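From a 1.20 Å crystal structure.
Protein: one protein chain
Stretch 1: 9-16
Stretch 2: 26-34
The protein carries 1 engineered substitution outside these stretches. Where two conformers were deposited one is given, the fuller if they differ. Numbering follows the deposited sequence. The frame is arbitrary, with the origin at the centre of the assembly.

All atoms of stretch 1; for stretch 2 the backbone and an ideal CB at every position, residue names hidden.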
# COMPACT_ATOMS: atom_id res chain seq x y z
N LEU A 9 -1.15 -4.00 11.83
CA LEU A 9 -2.55 -4.42 11.72
C LEU A 9 -2.85 -5.09 10.41
O LEU A 9 -3.90 -5.74 10.23
CB LEU A 9 -3.49 -3.19 11.84
CG LEU A 9 -3.32 -2.43 13.15
CD1 LEU A 9 -4.04 -1.09 13.02
CD2 LEU A 9 -3.61 -3.25 14.38
N ALA A 10 -1.93 -4.95 9.45
CA ALA A 10 -2.17 -5.46 8.11
C ALA A 10 -1.59 -6.83 7.85
O ALA A 10 -1.76 -7.39 6.76
CB ALA A 10 -1.58 -4.49 7.09
N LEU A 11 -0.84 -7.37 8.84
CA LEU A 11 -0.16 -8.66 8.58
C LEU A 11 -1.11 -9.79 8.25
O LEU A 11 -2.06 -10.05 8.94
CB LEU A 11 0.68 -8.97 9.84
CG LEU A 11 1.51 -10.25 9.77
CD1 LEU A 11 2.61 -10.07 8.73
CD2 LEU A 11 2.04 -10.66 11.09
N ASN A 12 -0.86 -10.44 7.16
CA ASN A 12 -1.66 -11.62 6.79
C ASN A 12 -3.08 -11.28 6.38
O ASN A 12 -3.88 -12.19 6.35
CB ASN A 12 -1.71 -12.66 7.95
CG ASN A 12 -0.32 -13.16 8.37
OD1 ASN A 12 -0.04 -13.32 9.58
ND2 ASN A 12 0.59 -13.31 7.39
N LYS A 13 -3.43 -10.00 6.15
CA LYS A 13 -4.77 -9.60 5.80
C LYS A 13 -4.92 -9.65 4.30
O LYS A 13 -3.97 -9.69 3.55
CB LYS A 13 -5.02 -8.21 6.26
CG LYS A 13 -5.01 -8.01 7.75
CD LYS A 13 -6.07 -8.84 8.46
CE LYS A 13 -6.35 -8.30 9.81
NZ LYS A 13 -5.16 -8.65 10.57
N THR A 14 -6.18 -9.70 3.84
CA THR A 14 -6.44 -9.83 2.37
C THR A 14 -6.16 -8.49 1.67
O THR A 14 -6.59 -7.45 2.10
CB THR A 14 -7.95 -10.16 2.21
OG1 THR A 14 -8.29 -11.35 2.97
CG2 THR A 14 -8.32 -10.39 0.74
N ALA A 15 -5.49 -8.63 0.58
CA ALA A 15 -5.07 -7.48 -0.19
C ALA A 15 -5.60 -7.50 -1.63
O ALA A 15 -5.80 -8.63 -2.17
CB ALA A 15 -3.54 -7.28 -0.23
N THR A 16 -5.76 -6.37 -2.23
CA THR A 16 -6.31 -6.17 -3.57
C THR A 16 -5.45 -5.20 -4.30
O THR A 16 -5.19 -4.14 -3.69
CB THR A 16 -7.76 -5.67 -3.42
OG1 THR A 16 -8.49 -6.62 -2.62
CG2 THR A 16 -8.40 -5.55 -4.73
N UNK A 26 1.46 -11.50 -6.37
CA UNK A 26 0.13 -11.16 -5.90
C UNK A 26 0.17 -10.04 -4.83
O UNK A 26 1.17 -9.86 -4.10
CB UNK A 26 -0.55 -12.41 -5.34
N UNK A 27 -0.91 -9.32 -4.75
CA UNK A 27 -1.03 -8.23 -3.74
C UNK A 27 -0.74 -8.74 -2.34
O UNK A 27 -0.09 -8.03 -1.56
CB UNK A 27 -2.43 -7.61 -3.77
N UNK A 28 -1.18 -9.95 -2.03
CA UNK A 28 -0.93 -10.54 -0.73
C UNK A 28 0.52 -10.54 -0.31
O UNK A 28 0.81 -10.60 0.87
CB UNK A 28 -1.45 -11.98 -0.72
N UNK A 29 1.43 -10.62 -1.23
CA UNK A 29 2.83 -10.75 -0.89
C UNK A 29 3.39 -9.55 -0.23
O UNK A 29 4.41 -9.63 0.48
CB UNK A 29 3.65 -11.06 -2.14
N UNK A 30 2.75 -8.37 -0.37
CA UNK A 30 3.21 -7.18 0.41
C UNK A 30 2.82 -7.29 1.85
O UNK A 30 3.34 -6.51 2.70
CB UNK A 30 2.63 -5.88 -0.17
N UNK A 31 1.95 -8.22 2.27
CA UNK A 31 1.37 -8.29 3.61
C UNK A 31 1.77 -9.47 4.37
O UNK A 31 1.15 -9.79 5.40
CB UNK A 31 -0.16 -8.26 3.54
N UNK A 32 2.75 -10.20 3.90
CA UNK A 32 3.13 -11.48 4.52
C UNK A 32 4.23 -11.39 5.56
O UNK A 32 4.64 -12.39 6.09
CB UNK A 32 3.58 -12.46 3.43
N UNK A 33 4.68 -10.21 5.88
CA UNK A 33 5.63 -10.07 6.92
C UNK A 33 7.04 -10.39 6.47
O UNK A 33 7.94 -10.37 7.36
CB UNK A 33 5.23 -10.96 8.10
N UNK A 34 7.33 -10.52 5.17
CA UNK A 34 8.71 -10.86 4.66
C UNK A 34 9.14 -10.02 3.58
O UNK A 34 8.34 -9.70 2.63
CB UNK A 34 8.80 -12.31 4.17

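Position 26 has nothing of stretch 1 within 5.5 Å of its ideal CB, so stretch 1 sets no demand and many residues would do. It is Glu26, whose OE1 forms a salt bridge within its own stretch, 2.9 Å from NH2 of the residue at position 29.

Position 27 points toward stretch 1, its ideal CB 3.7 Å from Ala15 CB and 3.9 Å from Thr16 N. So close an approach favours a small apolar side chain. The deposited Ala27 lays its CB 3.8 Å from Ala15 CB, methyl against methyl.

At 28 the CB points sideways, with Ala15 CB 5.2 Å off; small or polar residues fit equally well. Ser28 is found, and its backbone does more for the contact than its side chain: water 4 accepts from Ser28 N (3.0 Å) and donates to Ala15 O (3.2 Å), tying the two backbones together.

Positions 29 and 30 lie beyond reach, the first pointing away and the second sideways, so stretch 1 selects neither. Arg29 supplies the partner for Glu26; Ala30 touches nothing there.

Position 31 is the heart of the contact. Its CB points toward stretch 1, 3.7 Å from Ala10 O and 4.1 Å from Lys13 O, and beyond it the methyls of Ala10 and Ala15 offer an apolar surface. A long aliphatic or aromatic side chain would suit. Phe31, with chi1 m, reaches both: CD1 lies 3.7 Å from Ala10 CB, and CE2 lies 3.4 Å from Ala15 CB. Its backbone anchors the join independently of side chain, because Asn12 N, within the type II turn from Ala10 to Lys13, donates to Phe31 O at 2.7 Å and a nearly straight 173°.

Position 32 points away, its ideal CB 5.0 Å from Asn12 ND2, and polar residues are natural there. Asp32 turns OD1 back to accept from N of position 34 at 3.0 Å. Toward stretch 1 its backbone serves: waters 1 and 2 each donate to Asp32 O at 2.9 Å and accept from Asn12 ND2, at 2.9 Å in a weak bond and at 3.3 Å respectively.

Position 33 is decided twice. With phi/psi of 81/12, a CB would be jammed against the preceding carbonyl O, and the ideal CB would also clash with Leu11 CD1 at 2.8 Å. Glycine answers both, and Gly33 CA packs 3.5 Å from Leu11 CD1.

Position 34 is out of reach; it is Ser34.

Stretch 2 26-34: EASRAFDGS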
# COMPACT_ATOMS: atom_id res chain seq x y z
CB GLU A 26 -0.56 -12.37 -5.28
CG GLU A 26 -0.86 -13.52 -6.24
CD GLU A 26 0.37 -14.38 -6.56
OE1 GLU A 26 1.39 -14.31 -5.88
OE2 GLU A 26 0.30 -15.17 -7.59
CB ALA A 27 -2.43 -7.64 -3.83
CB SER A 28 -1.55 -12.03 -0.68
OG SER A 28 -0.74 -12.84 -1.56
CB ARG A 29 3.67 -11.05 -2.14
CG ARG A 29 3.22 -12.22 -3.03
CD ARG A 29 3.17 -13.43 -2.28
NE ARG A 29 2.70 -14.54 -3.11
CZ ARG A 29 3.45 -15.33 -3.89
NH1 ARG A 29 4.78 -15.10 -4.09
NH2 ARG A 29 2.82 -16.38 -4.50
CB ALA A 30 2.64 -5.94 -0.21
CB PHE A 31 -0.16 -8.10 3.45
CG PHE A 31 -0.49 -6.77 2.89
CD1 PHE A 31 -0.55 -5.69 3.69
CD2 PHE A 31 -0.71 -6.63 1.55
CE1 PHE A 31 -0.82 -4.47 3.11
CE2 PHE A 31 -1.03 -5.40 0.99
CZ PHE A 31 -1.03 -4.32 1.80
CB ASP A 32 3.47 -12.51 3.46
CG ASP A 32 4.76 -12.22 2.66
OD1 ASP A 32 5.40 -11.19 2.93
OD2 ASP A 32 5.12 -13.10 1.85
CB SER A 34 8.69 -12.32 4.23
OG SER A 34 9.97 -12.73 3.74
O HOH W 1 2.81 -14.68 6.21
O HOH W 2 3.66 -13.84 8.44
O HOH W 3 -0.89 -11.09 3.40
O HOH W 4 -3.76 -10.76 -3.35
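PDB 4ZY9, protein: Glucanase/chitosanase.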